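Local coordinates for citrate synthase (Pyrobaculum aerophilum, PDB 2IBP), which probably catalyses the condensation of oxaloacetate with acetyl-CoA and water to give citrate and CoA, the step that feeds the tricarboxylic acid cycle, at residues A[45-49]-A[50-54]; A[53-56]-A[57-61]; A[257-260]-A[261-264]. All blocks are in the same frame, centred on the assembly; numbering follows the deposited sequence.

Contact 1: A[45-49]-A[50-54]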
loop_
_atom_site.group_PDB
_atom_site.type_symbol
_atom_site.label_atom_id
_atom_site.label_comp_id
_atom_site.label_asym_id
_atom_site.label_seq_id
_atom_site.Cartn_x
_atom_site.Cartn_y
_atom_site.Cartn_z
ATOM N N ILE A 45 -20.703 7.959 -19.622
ATOM C CA ILE A 45 -21.540 6.968 -18.964
ATOM C C ILE A 45 -20.680 6.159 -17.999
ATOM O O ILE A 45 -19.537 5.799 -18.305
ATOM C CB ILE A 45 -22.154 5.984 -19.990
ATOM C CG1 ILE A 45 -22.935 6.739 -21.068
ATOM C CG2 ILE A 45 -23.071 4.995 -19.294
ATOM C CD1 ILE A 45 -23.361 5.853 -22.230
ATOM N N LEU A 46 -21.245 5.885 -16.832
ATOM C CA LEU A 46 -20.593 5.084 -15.813
ATOM C C LEU A 46 -21.559 3.980 -15.426
ATOM O O LEU A 46 -22.745 4.249 -15.219
ATOM C CB LEU A 46 -20.307 5.942 -14.581
ATOM C CG LEU A 46 -19.810 5.229 -13.327
ATOM C CD1 LEU A 46 -18.479 4.457 -13.557
ATOM C CD2 LEU A 46 -19.668 6.218 -12.192
ATOM N N TRP A 47 -21.063 2.747 -15.377
ATOM C CA TRP A 47 -21.871 1.609 -14.914
ATOM C C TRP A 47 -21.229 0.948 -13.709
ATOM O O TRP A 47 -20.005 0.834 -13.643
ATOM C CB TRP A 47 -21.966 0.501 -15.967
ATOM C CG TRP A 47 -22.670 0.822 -17.248
ATOM C CD1 TRP A 47 -23.970 0.535 -17.566
ATOM C CD2 TRP A 47 -22.084 1.370 -18.424
ATOM N NE1 TRP A 47 -24.240 0.934 -18.848
ATOM C CE2 TRP A 47 -23.089 1.420 -19.410
ATOM C CE3 TRP A 47 -20.808 1.853 -18.737
ATOM C CZ2 TRP A 47 -22.849 1.907 -20.702
ATOM C CZ3 TRP A 47 -20.570 2.315 -20.024
ATOM C CH2 TRP A 47 -21.593 2.359 -20.982
ATOM N N TYR A 48 -22.064 0.475 -12.783
ATOM C CA TYR A 48 -21.620 -0.394 -11.705
ATOM C C TYR A 48 -22.305 -1.740 -11.933
ATOM O O TYR A 48 -23.535 -1.821 -11.908
ATOM C CB TYR A 48 -22.051 0.075 -10.330
ATOM C CG TYR A 48 -21.494 1.381 -9.858
ATOM C CD1 TYR A 48 -20.271 1.846 -10.294
ATOM C CD2 TYR A 48 -22.089 2.028 -8.806
ATOM C CE1 TYR A 48 -19.737 3.027 -9.784
ATOM C CE2 TYR A 48 -21.533 3.164 -8.253
ATOM C CZ TYR A 48 -20.355 3.649 -8.746
ATOM O OH TYR A 48 -19.792 4.795 -8.228
ATOM N N ARG A 49 -21.523 -2.782 -12.159
ATOM C CA ARG A 49 -22.081 -4.126 -12.322
ATOM C C ARG A 49 -23.213 -4.147 -13.370
ATOM O O ARG A 49 -24.218 -4.856 -13.204
ATOM C CB ARG A 49 -22.588 -4.649 -10.981
ATOM C CG ARG A 49 -21.540 -4.779 -9.889
ATOM C CD ARG A 49 -20.520 -5.830 -10.191
ATOM N NE ARG A 49 -19.769 -6.197 -8.994
ATOM C CZ ARG A 49 -18.855 -7.160 -8.957
ATOM N NH1 ARG A 49 -18.543 -7.815 -10.066
ATOM N NH2 ARG A 49 -18.264 -7.470 -7.824
ATOM N N GLY A 50 -23.039 -3.386 -14.443
ATOM C CA GLY A 50 -24.019 -3.340 -15.534
ATOM C C GLY A 50 -25.110 -2.288 -15.436
ATOM O O GLY A 50 -25.848 -2.089 -16.389
ATOM N N TYR A 51 -25.249 -1.658 -14.268
ATOM C CA TYR A 51 -26.268 -0.618 -14.059
ATOM C C TYR A 51 -25.734 0.792 -14.204
ATOM O O TYR A 51 -24.711 1.130 -13.617
ATOM C CB TYR A 51 -26.888 -0.757 -12.668
ATOM C CG TYR A 51 -27.627 -2.043 -12.471
ATOM C CD1 TYR A 51 -28.973 -2.137 -12.784
ATOM C CD2 TYR A 51 -26.983 -3.177 -12.013
ATOM C CE1 TYR A 51 -29.659 -3.314 -12.606
ATOM C CE2 TYR A 51 -27.662 -4.362 -11.832
ATOM C CZ TYR A 51 -28.998 -4.421 -12.153
ATOM O OH TYR A 51 -29.704 -5.591 -11.989
ATOM N N ARG A 52 -26.427 1.639 -14.965
ATOM C CA ARG A 52 -25.996 3.021 -15.132
ATOM C C ARG A 52 -26.070 3.779 -13.816
ATOM O O ARG A 52 -27.011 3.608 -13.033
ATOM C CB ARG A 52 -26.843 3.735 -16.187
ATOM C CG ARG A 52 -26.598 3.228 -17.591
ATOM C CD ARG A 52 -27.252 4.104 -18.642
ATOM N NE ARG A 52 -26.719 5.463 -18.630
ATOM C CZ ARG A 52 -27.078 6.413 -19.488
ATOM N NH1 ARG A 52 -26.557 7.624 -19.381
ATOM N NH2 ARG A 52 -27.969 6.158 -20.439
ATOM N N ILE A 53 -25.070 4.622 -13.578
ATOM C CA ILE A 53 -25.029 5.400 -12.357
ATOM C C ILE A 53 -26.263 6.277 -12.179
ATOM O O ILE A 53 -26.720 6.454 -11.042
ATOM C CB ILE A 53 -23.743 6.257 -12.248
ATOM C CG1 ILE A 53 -23.526 6.730 -10.810
ATOM C CG2 ILE A 53 -23.780 7.427 -13.240
ATOM C CD1 ILE A 53 -23.268 5.610 -9.837
ATOM N N GLU A 54 -26.803 6.826 -13.265
ATOM C CA GLU A 54 -28.024 7.646 -13.151
ATOM C C GLU A 54 -29.155 6.859 -12.488
ATOM O O GLU A 54 -29.881 7.382 -11.636
ATOM C CB GLU A 54 -28.525 8.130 -14.515
ATOM C CG GLU A 54 -27.667 9.157 -15.172
ATOM C CD GLU A 54 -26.454 8.572 -15.855
ATOM O OE1 GLU A 54 -26.352 7.318 -15.982
ATOM O OE2 GLU A 54 -25.630 9.387 -16.316
#
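Tyr48 and Tyr51 pair through their backbones at the head of a tight antiparallel hairpin, and three backbone hydrogen bonds set its geometry. Tyr48 N lies 2.9 Å from Tyr51 O. In the return bond Tyr51 N sits 2.9 Å from Tyr48 O, standing 55° out of the carbonyl plane. Beyond the non-hydrogen-bonded pair Trp47–Arg52, Ile53 N meets Leu46 O at 2.9 Å, tying the first residue of helix 53-59 to the strand. A C-H···O contact, Trp47 CA to Tyr51 O at 3.2 Å, adds to the ladder. The link is a type I' turn with Arg49 and Gly50 at its corners; at a phi of 91° a side chain on Gly50 would jam against the preceding carbonyl.

Apolar packing is carried by Ile53. Its CG1 is anti to the backbone N (chi1 -163°), which brings CD1 to the Tyr48 ring, 3.4 Å from CE2, while CG2 rests 4.0 Å from Leu46 CB. With an alanine here the branch bearing on Tyr48 is gone, and a gap would probably open beside CE2 of that ring. The Tyr48 hydroxyl itself is held by Ile209 O.

On the opposite face of the hairpin Trp47 and Arg52 meet, Trp47 NE1 lying 3.5 Å from Arg52 CG in the conformer described, one of two modelled. In that same copy, and so less certain, Ile45 CG1 lies over one face of the guanidinium and Arg52 NE makes a long, weak salt bridge to Glu54 OE1. Trp47 NE1 bonds to Asp400 of the second subunit. The chemistry thus divides by partner: Tyr48 and Ile53 pack within the subunit, while Trp47, Arg52 and also Tyr51 meet the second subunit.

Contact 2: A[53-56]-A[57-61]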
loop_
_atom_site.group_PDB
_atom_site.type_symbol
_atom_site.label_atom_id
_atom_site.label_comp_id
_atom_site.label_asym_id
_atom_site.label_seq_id
_atom_site.Cartn_x
_atom_site.Cartn_y
_atom_site.Cartn_z
ATOM N N ILE A 53 -25.070 4.622 -13.578
ATOM C CA ILE A 53 -25.029 5.400 -12.357
ATOM C C ILE A 53 -26.263 6.277 -12.179
ATOM O O ILE A 53 -26.720 6.454 -11.042
ATOM C CB ILE A 53 -23.743 6.257 -12.248
ATOM C CG1 ILE A 53 -23.526 6.730 -10.810
ATOM C CG2 ILE A 53 -23.780 7.427 -13.240
ATOM C CD1 ILE A 53 -23.268 5.610 -9.837
ATOM N N GLU A 54 -26.803 6.826 -13.265
ATOM C CA GLU A 54 -28.024 7.646 -13.151
ATOM C C GLU A 54 -29.155 6.859 -12.488
ATOM O O GLU A 54 -29.881 7.382 -11.636
ATOM C CB GLU A 54 -28.525 8.130 -14.515
ATOM C CG GLU A 54 -27.667 9.157 -15.172
ATOM C CD GLU A 54 -26.454 8.572 -15.855
ATOM O OE1 GLU A 54 -26.352 7.318 -15.982
ATOM O OE2 GLU A 54 -25.630 9.387 -16.316
ATOM N N GLU A 55 -29.331 5.608 -12.907
ATOM C CA GLU A 55 -30.403 4.773 -12.371
ATOM C C GLU A 55 -30.175 4.471 -10.894
ATOM O O GLU A 55 -31.098 4.497 -10.091
ATOM C CB GLU A 55 -30.499 3.470 -13.159
ATOM C CG GLU A 55 -30.822 3.663 -14.624
ATOM C CD GLU A 55 -32.170 4.322 -14.841
ATOM O OE1 GLU A 55 -33.056 4.182 -13.966
ATOM O OE2 GLU A 55 -32.344 4.968 -15.897
ATOM N N LEU A 56 -28.926 4.166 -10.533
ATOM C CA LEU A 56 -28.604 3.872 -9.154
ATOM C C LEU A 56 -28.736 5.105 -8.270
ATOM O O LEU A 56 -29.271 5.025 -7.166
ATOM C CB LEU A 56 -27.200 3.301 -9.048
ATOM C CG LEU A 56 -26.983 1.985 -9.795
ATOM C CD1 LEU A 56 -25.501 1.534 -9.731
ATOM C CD2 LEU A 56 -27.910 0.887 -9.234
ATOM N N ALA A 57 -28.268 6.250 -8.757
ATOM C CA ALA A 57 -28.407 7.480 -7.986
ATOM C C ALA A 57 -29.882 7.838 -7.787
ATOM O O ALA A 57 -30.284 8.291 -6.713
ATOM C CB ALA A 57 -27.695 8.609 -8.668
ATOM N N ARG A 58 -30.693 7.567 -8.801
ATOM C CA ARG A 58 -32.115 7.885 -8.729
ATOM C C ARG A 58 -32.893 6.922 -7.826
ATOM O O ARG A 58 -33.695 7.346 -6.991
ATOM C CB ARG A 58 -32.696 7.846 -10.149
ATOM C CG ARG A 58 -34.172 8.132 -10.237
ATOM C CD ARG A 58 -34.683 8.017 -11.673
ATOM N NE ARG A 58 -33.983 8.921 -12.590
ATOM C CZ ARG A 58 -33.162 8.543 -13.570
ATOM N NH1 ARG A 58 -32.985 7.261 -13.856
ATOM N NH2 ARG A 58 -32.570 9.461 -14.324
ATOM N N LEU A 59 -32.600 5.630 -7.940
ATOM C CA LEU A 59 -33.443 4.622 -7.300
ATOM C C LEU A 59 -32.846 3.835 -6.152
ATOM O O LEU A 59 -33.568 3.131 -5.432
ATOM C CB LEU A 59 -33.926 3.647 -8.378
ATOM C CG LEU A 59 -34.694 4.244 -9.553
ATOM C CD1 LEU A 59 -34.990 3.172 -10.582
ATOM C CD2 LEU A 59 -35.975 4.907 -9.061
ATOM N N SER A 60 -31.555 4.015 -5.904
ATOM C CA SER A 60 -30.917 3.201 -4.913
ATOM C C SER A 60 -30.402 4.011 -3.718
ATOM O O SER A 60 -30.735 5.185 -3.536
ATOM C CB SER A 60 -29.833 2.370 -5.597
ATOM O OG SER A 60 -29.388 1.312 -4.787
ATOM N N THR A 61 -29.649 3.333 -2.872
ATOM C CA THR A 61 -29.061 3.885 -1.663
ATOM C C THR A 61 -27.638 3.324 -1.576
ATOM O O THR A 61 -27.312 2.341 -2.254
ATOM C CB THR A 61 -29.804 3.376 -0.423
ATOM O OG1 THR A 61 -29.762 1.933 -0.385
ATOM C CG2 THR A 61 -31.266 3.834 -0.444
HETATM O O HOH W 1 -35.334 5.323 -14.076
#
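Glu55 and Arg58, one helical turn apart, form a salt bridge in which Glu55 OE1 lies 3.1 Å from Arg58 NH1. Their side chains run side by side in the same direction, and the carboxylate meets the guanidinium at its edge, the two planes turned 58° apart. Arg58 reaches back by starting with CG anti to the backbone N (chi1 179°) and bending later, at chi3; one guanidinium face then comes over Glu54 O. A water donates to Glu55 OE1 at 2.6 Å and accepts a weak bond from Arg58 NH1, bridging the pair a second time.

Backbone bonds from residue i+4 to i define the short helix 53-59, which leads out of the preceding hairpin and ends just before helix 62-71. Ala57 N reaches Ile53 O at 2.8 Å, Arg58 N reaches Glu54 O, and Leu59 N reaches Glu55 O. The last bond, Ser60 N to Leu56 O at 2.8 Å, is made by a residue that has already left helical angles. Ser60 CB closes to 3.1 Å from Leu56 O. At the corner Ser60 OG bonds to Glu64, and Thr61 OG1 caps the N-H of Glu64 in the next helix.

Contact 3: A[257-260]-A[261-264]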
loop_
_atom_site.group_PDB
_atom_site.type_symbol
_atom_site.label_atom_id
_atom_site.label_comp_id
_atom_site.label_asym_id
_atom_site.label_seq_id
_atom_site.Cartn_x
_atom_site.Cartn_y
_atom_site.Cartn_z
ATOM N N VAL A 257 -13.427 24.499 -4.083
ATOM C CA VAL A 257 -14.128 25.337 -3.104
ATOM C C VAL A 257 -13.282 26.509 -2.625
ATOM O O VAL A 257 -13.754 27.640 -2.601
ATOM C CB VAL A 257 -14.675 24.518 -1.920
ATOM C CG1 VAL A 257 -15.106 25.427 -0.772
ATOM C CG2 VAL A 257 -15.836 23.653 -2.399
ATOM N N ARG A 258 -12.033 26.252 -2.255
ATOM C CA ARG A 258 -11.148 27.346 -1.864
ATOM C C ARG A 258 -11.040 28.376 -2.992
ATOM O O ARG A 258 -10.966 29.560 -2.734
ATOM C CB ARG A 258 -9.758 26.822 -1.534
ATOM C CG ARG A 258 -9.703 25.986 -0.282
ATOM C CD ARG A 258 -8.283 25.574 -0.012
ATOM N NE ARG A 258 -8.147 24.799 1.206
ATOM C CZ ARG A 258 -7.986 25.318 2.417
ATOM N NH1 ARG A 258 -8.018 26.634 2.598
ATOM N NH2 ARG A 258 -7.812 24.514 3.459
ATOM N N ASN A 259 -10.976 27.910 -4.237
ATOM C CA ASN A 259 -10.907 28.802 -5.383
ATOM C C ASN A 259 -12.164 29.624 -5.525
ATOM O O ASN A 259 -12.091 30.821 -5.835
ATOM C CB ASN A 259 -10.660 28.044 -6.678
ATOM C CG ASN A 259 -9.232 27.552 -6.805
ATOM O OD1 ASN A 259 -8.361 27.909 -6.008
ATOM N ND2 ASN A 259 -8.965 26.811 -7.874
ATOM N N TYR A 260 -13.327 28.993 -5.357
ATOM C CA TYR A 260 -14.580 29.731 -5.460
ATOM C C TYR A 260 -14.610 30.807 -4.380
ATOM O O TYR A 260 -15.060 31.919 -4.634
ATOM C CB TYR A 260 -15.826 28.833 -5.343
ATOM C CG TYR A 260 -15.903 27.718 -6.365
ATOM C CD1 TYR A 260 -15.573 27.937 -7.696
ATOM C CD2 TYR A 260 -16.430 26.468 -6.019
ATOM C CE1 TYR A 260 -15.681 26.918 -8.647
ATOM C CE2 TYR A 260 -16.520 25.441 -6.958
ATOM C CZ TYR A 260 -16.144 25.675 -8.260
ATOM O OH TYR A 260 -16.208 24.667 -9.195
ATOM N N LEU A 261 -14.132 30.478 -3.182
ATOM C CA LEU A 261 -14.111 31.460 -2.096
ATOM C C LEU A 261 -13.227 32.647 -2.454
ATOM O O LEU A 261 -13.568 33.797 -2.159
ATOM C CB LEU A 261 -13.644 30.826 -0.790
ATOM C CG LEU A 261 -14.649 29.861 -0.160
ATOM C CD1 LEU A 261 -13.980 29.068 0.961
ATOM C CD2 LEU A 261 -15.909 30.594 0.344
ATOM N N GLU A 262 -12.091 32.374 -3.080
ATOM C CA GLU A 262 -11.152 33.436 -3.466
ATOM C C GLU A 262 -11.734 34.294 -4.584
ATOM O O GLU A 262 -11.658 35.524 -4.540
ATOM C CB GLU A 262 -9.824 32.834 -3.910
ATOM C CG GLU A 262 -8.750 33.868 -4.225
ATOM C CD GLU A 262 -7.418 33.232 -4.594
ATOM O OE1 GLU A 262 -7.371 31.993 -4.771
ATOM O OE2 GLU A 262 -6.415 33.973 -4.702
ATOM N N ILE A 263 -12.379 33.645 -5.548
ATOM C CA ILE A 263 -13.006 34.334 -6.679
ATOM C C ILE A 263 -14.049 35.323 -6.146
ATOM O O ILE A 263 -14.069 36.500 -6.534
ATOM C CB ILE A 263 -13.619 33.320 -7.656
ATOM C CG1 ILE A 263 -12.498 32.569 -8.366
ATOM C CG2 ILE A 263 -14.520 34.028 -8.698
ATOM C CD1 ILE A 263 -12.966 31.353 -9.149
ATOM N N GLY A 264 -14.898 34.844 -5.246
ATOM C CA GLY A 264 -15.855 35.682 -4.531
ATOM C C GLY A 264 -17.061 36.199 -5.281
ATOM O O GLY A 264 -18.148 36.300 -4.717
HETATM O O HOH W 2 -9.277 31.632 -7.114
HETATM O O HOH W 3 -7.664 28.873 -3.684
#
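Val257 and Leu261 mark the start of a contact along a single helix: residues four apart in the last two turns of helix 252-263, one flank buried against neighbouring helices and the other turned to solvent. On the buried flank the two side chains lie side by side and point the same way, with Val257 CG1 4.2 Å from Leu261 CD1; Tyr354 of helix 349-356 packs on both. Tyr260 belongs to the same flank. Its side chain packs against Leu319, Ile322 and Ala323 of helix 319-332 and Ile351 of helix 349-356, and its hydroxyl bonds to Phe347 O.

Successive i+4 to i bonds build the helix: Leu261 N to Val257 O at 2.9 Å, Glu262 N to Arg258 O, and Ile263 N to Asn259 O. This helix probably belongs to the small domain of the largely helical citrate synthase fold. It stops at Gly264, whose N still bonds to Tyr260 O at 3.0 Å, in a nearly straight line (174°), before the chain turns off with a positive phi of 73°, an angle that glycine adopts readily.

On the wet flank two waters join Asn259 and Glu262, whose side-chain oxygens, Asn259 OD1 and Glu262 OE1, are 4.4 Å apart. One water donates to Asn259 O and, at 3.0 Å, to Glu262 OE1. The other donates to Asn259 OD1 at 2.6 Å and weakly to the same Glu262 OE1. With CG anti to the backbone N (chi1 -175°) and the chain extended beyond, Glu262 brings OE1 to both waters. Asn259 O takes both the Ile263 N-H and a water, and Ile263 CG1 presses to 3.1 Å from it. Arg258 NE forms a salt bridge with Glu254 OE2.

In the fold
Contacts 1 and 2 run into each other through Ile53 and Glu54, their centres 9 Å apart. Leu56 touches both tyrosines of the hairpin, its CD1 3.6 Å from Tyr48 CD2 and its CD2 3.9 Å from Tyr51 CB. Both contacts also touch the second subunit. Contact 3 stands apart, its nearest atoms about 19 Å from either. The hairpin and the far helix nonetheless each approach a predicted catalytic residue: the Leu46 side chain is about 9 Å from that of His289, the Tyr260 side chain about 8 Å from that of Asp346. The Ala57 side chain lies about 10 Å from that of Glu304, a magnesium-binding residue with no ion bound in this chain.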